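Local atomic coordinates of KLLA0F20702p (PDB entry 5Y5A), a protein that probably serves as the Est1 subunit of yeast telomerase, helping to recruit the enzyme to telomeres through binding Cdc13. Residues His42-Leu53 / Gln129-Leu140. Residues are numbered along the deposited sequence; the frame is centred on the assembly and turned at random.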
# COMPACT_ATOMS: atom_id res chain seq x y z
N HIS A 42 27.60 17.21 5.55
CA HIS A 42 27.49 16.23 4.48
C HIS A 42 28.81 15.48 4.29
O HIS A 42 28.82 14.28 4.03
CB HIS A 42 27.09 16.90 3.16
CG HIS A 42 25.61 17.04 2.98
ND1 HIS A 42 25.04 17.35 1.76
CD2 HIS A 42 24.58 16.90 3.85
CE1 HIS A 42 23.72 17.41 1.90
NE2 HIS A 42 23.42 17.14 3.16
N SER A 43 29.91 16.20 4.42
CA SER A 43 31.24 15.62 4.24
C SER A 43 31.55 14.58 5.30
O SER A 43 32.17 13.56 5.01
CB SER A 43 32.31 16.71 4.25
OG SER A 43 33.60 16.14 4.29
N LYS A 44 31.11 14.83 6.53
CA LYS A 44 31.33 13.90 7.62
C LYS A 44 30.45 12.67 7.46
O LYS A 44 30.89 11.54 7.71
CB LYS A 44 31.04 14.56 8.97
CG LYS A 44 32.06 15.59 9.38
CD LYS A 44 31.82 16.06 10.81
CE LYS A 44 32.92 17.01 11.26
NZ LYS A 44 32.74 17.42 12.68
N ILE A 45 29.21 12.89 7.05
CA ILE A 45 28.24 11.81 6.90
C ILE A 45 28.67 10.87 5.78
O ILE A 45 28.65 9.65 5.95
CB ILE A 45 26.83 12.36 6.64
CG1 ILE A 45 26.33 13.14 7.86
CG2 ILE A 45 25.87 11.23 6.28
CD1 ILE A 45 24.93 13.70 7.69
N MET A 46 29.05 11.45 4.64
CA MET A 46 29.53 10.67 3.50
C MET A 46 30.68 9.78 3.93
O MET A 46 30.86 8.68 3.42
CB MET A 46 29.96 11.59 2.35
CG MET A 46 28.81 12.12 1.50
SD MET A 46 29.28 13.39 0.30
CE MET A 46 27.70 13.78 -0.45
N GLN A 47 31.46 10.28 4.88
CA GLN A 47 32.59 9.53 5.42
C GLN A 47 32.17 8.40 6.34
O GLN A 47 32.80 7.35 6.37
CB GLN A 47 33.52 10.48 6.15
CG GLN A 47 34.81 9.84 6.59
CD GLN A 47 35.79 10.89 6.99
OE1 GLN A 47 35.57 12.07 6.74
NE2 GLN A 47 36.89 10.48 7.61
N MET A 48 31.11 8.62 7.12
CA MET A 48 30.56 7.56 7.95
C MET A 48 30.06 6.44 7.06
O MET A 48 30.29 5.26 7.33
CB MET A 48 29.42 8.08 8.82
CG MET A 48 29.83 9.15 9.81
SD MET A 48 28.38 9.85 10.61
CE MET A 48 29.11 11.18 11.56
N LEU A 49 29.38 6.83 5.99
CA LEU A 49 28.77 5.90 5.05
C LEU A 49 29.82 5.10 4.28
O LEU A 49 29.59 3.94 3.94
CB LEU A 49 27.85 6.64 4.08
CG LEU A 49 26.55 7.15 4.70
CD1 LEU A 49 25.84 8.14 3.77
CD2 LEU A 49 25.63 5.98 5.03
N LEU A 50 30.96 5.72 4.01
CA LEU A 50 32.07 5.03 3.38
C LEU A 50 32.61 3.95 4.31
O LEU A 50 32.73 2.79 3.91
CB LEU A 50 33.19 6.01 3.02
CG LEU A 50 33.12 6.72 1.68
CD1 LEU A 50 34.32 7.63 1.51
CD2 LEU A 50 33.06 5.71 0.54
N GLN A 51 32.91 4.34 5.55
CA GLN A 51 33.38 3.40 6.57
C GLN A 51 32.37 2.28 6.78
O GLN A 51 32.73 1.18 7.18
CB GLN A 51 33.64 4.13 7.89
CG GLN A 51 34.94 4.93 7.91
CD GLN A 51 34.91 6.08 8.92
OE1 GLN A 51 33.85 6.62 9.23
NE2 GLN A 51 36.08 6.46 9.41
N SER A 52 31.10 2.56 6.50
CA SER A 52 30.03 1.59 6.70
C SER A 52 29.85 0.62 5.54
O SER A 52 29.22 -0.41 5.70
CB SER A 52 28.69 2.31 6.94
OG SER A 52 28.67 2.95 8.19
N LEU A 53 30.40 0.95 4.37
CA LEU A 53 30.03 0.21 3.17
C LEU A 53 31.21 -0.27 2.32
O LEU A 53 30.99 -0.85 1.25
CB LEU A 53 29.09 1.06 2.31
CG LEU A 53 27.78 1.48 2.98
CD1 LEU A 53 27.00 2.44 2.11
CD2 LEU A 53 26.94 0.26 3.32
N GLN A 129 22.46 19.55 -2.89
CA GLN A 129 23.38 18.89 -1.98
C GLN A 129 22.69 17.75 -1.24
O GLN A 129 23.22 16.64 -1.15
CB GLN A 129 23.97 19.88 -0.98
CG GLN A 129 25.00 20.81 -1.60
CD GLN A 129 26.07 20.04 -2.36
OE1 GLN A 129 26.76 19.20 -1.79
NE2 GLN A 129 26.19 20.32 -3.65
N ILE A 130 21.50 18.05 -0.73
CA ILE A 130 20.67 17.07 -0.04
C ILE A 130 20.42 15.88 -0.94
O ILE A 130 20.59 14.73 -0.53
CB ILE A 130 19.33 17.67 0.39
CG1 ILE A 130 19.56 18.82 1.37
CG2 ILE A 130 18.43 16.60 1.00
CD1 ILE A 130 18.29 19.52 1.78
N HIS A 131 20.03 16.16 -2.18
CA HIS A 131 19.76 15.10 -3.14
C HIS A 131 21.02 14.29 -3.42
O HIS A 131 20.96 13.07 -3.59
CB HIS A 131 19.22 15.68 -4.44
CG HIS A 131 18.84 14.64 -5.44
ND1 HIS A 131 19.69 14.23 -6.45
CD2 HIS A 131 17.71 13.91 -5.58
CE1 HIS A 131 19.09 13.30 -7.17
NE2 HIS A 131 17.89 13.08 -6.67
N LYS A 132 22.16 14.97 -3.46
CA LYS A 132 23.43 14.31 -3.76
C LYS A 132 23.86 13.36 -2.66
O LYS A 132 24.40 12.31 -2.94
CB LYS A 132 24.53 15.34 -4.02
CG LYS A 132 24.61 15.80 -5.46
CD LYS A 132 25.72 16.82 -5.68
CE LYS A 132 25.70 17.35 -7.11
NZ LYS A 132 26.73 18.40 -7.34
N LEU A 133 23.61 13.73 -1.41
CA LEU A 133 23.99 12.88 -0.28
C LEU A 133 23.36 11.48 -0.40
O LEU A 133 24.01 10.47 -0.13
CB LEU A 133 23.58 13.52 1.03
CG LEU A 133 23.98 12.78 2.30
CD1 LEU A 133 25.49 12.79 2.48
CD2 LEU A 133 23.32 13.40 3.50
N TYR A 134 22.11 11.44 -0.83
CA TYR A 134 21.40 10.17 -0.93
C TYR A 134 21.72 9.41 -2.22
O TYR A 134 21.91 8.20 -2.20
CB TYR A 134 19.90 10.39 -0.83
CG TYR A 134 19.48 10.87 0.53
CD1 TYR A 134 19.71 10.10 1.66
CD2 TYR A 134 18.84 12.10 0.69
CE1 TYR A 134 19.34 10.53 2.91
CE2 TYR A 134 18.46 12.54 1.94
CZ TYR A 134 18.71 11.76 3.05
OH TYR A 134 18.33 12.19 4.29
N TYR A 135 21.78 10.14 -3.33
CA TYR A 135 22.06 9.51 -4.62
C TYR A 135 23.53 9.07 -4.72
O TYR A 135 23.83 8.12 -5.44
CB TYR A 135 21.70 10.47 -5.76
CG TYR A 135 21.76 9.82 -7.13
CD1 TYR A 135 20.82 8.88 -7.51
CD2 TYR A 135 22.76 10.14 -8.04
CE1 TYR A 135 20.86 8.27 -8.75
CE2 TYR A 135 22.81 9.55 -9.28
CZ TYR A 135 21.86 8.61 -9.63
OH TYR A 135 21.91 8.02 -10.87
N SER A 136 24.43 9.77 -4.03
CA SER A 136 25.84 9.36 -3.97
C SER A 136 25.94 7.97 -3.36
O SER A 136 26.68 7.12 -3.84
CB SER A 136 26.69 10.31 -3.13
OG SER A 136 26.77 11.60 -3.70
N THR A 137 25.18 7.77 -2.29
CA THR A 137 25.22 6.53 -1.55
C THR A 137 24.72 5.38 -2.41
O THR A 137 25.34 4.32 -2.45
CB THR A 137 24.39 6.65 -0.26
OG1 THR A 137 24.73 7.88 0.39
CG2 THR A 137 24.69 5.49 0.67
N LEU A 138 23.62 5.61 -3.13
CA LEU A 138 23.12 4.64 -4.11
C LEU A 138 24.20 4.27 -5.13
O LEU A 138 24.50 3.09 -5.33
CB LEU A 138 21.90 5.20 -4.84
CG LEU A 138 20.55 5.07 -4.15
CD1 LEU A 138 19.47 5.69 -5.01
CD2 LEU A 138 20.24 3.62 -3.85
N GLU A 139 24.77 5.28 -5.78
CA GLU A 139 25.82 5.08 -6.78
C GLU A 139 27.01 4.35 -6.18
O GLU A 139 27.61 3.48 -6.82
CB GLU A 139 26.28 6.42 -7.37
CG GLU A 139 25.30 7.05 -8.35
CD GLU A 139 25.83 8.35 -8.94
OE1 GLU A 139 26.41 9.16 -8.18
OE2 GLU A 139 25.67 8.57 -10.16
N LEU A 140 27.37 4.71 -4.94
CA LEU A 140 28.43 4.03 -4.22
C LEU A 140 28.11 2.56 -4.08
O LEU A 140 28.93 1.70 -4.41
CB LEU A 140 28.64 4.65 -2.84
CG LEU A 140 29.59 3.88 -1.91
CD1 LEU A 140 31.01 3.92 -2.44
CD2 LEU A 140 29.53 4.40 -0.48
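His-42 and Leu-133 meet where two near-parallel helices pack in the all-helical, TPR-like N-terminal part of Est1. The axes of 42-53 and 129-140 come within 10.9 Å, with 14° between their directions. Helix 78-105 lies against both. Across the two segments the ring contact is a CH-pi: Leu-133 CD2 sits over a face of the His-42 ring, 4.0 Å from its centroid. Ile-130 N lies at the ring edge, near its plane. Gln-129 O is 3.2 Å from His-42 CE1, oblique to the ring. His-42 NE2 hydrogen-bonds to His-90 NE2, and the two rings meet. A leucine in place of His-42 would probably leave His-90 without this partner and strip Leu-133 CD2 of its flat cover.

The remaining cross-helix contacts are largely apolar. With CG anti to the backbone N (chi1 -176°), Leu-133 spreads its methyls between His-42 and Met-46: CD2 goes to the ring and CD1 lies 3.5 Å from Met-46 CG. Leu-133 CD1 also touches Ile-45 CG2. The extended Met-46 chain carries CE over the Leu-133 backbone. Further along, Leu-140 CD2 touches Leu-50 CD2 and Leu-53 CD1.

Two hydroxyls of 129-140 that face the contact bond back to their own helix. Ser-136 OG donates to Lys-132 O. Thr-137 OG1 donates to Leu-133 O, nearly in line with the carbonyl, and meets Leu-49 CD1 at 3.6 Å.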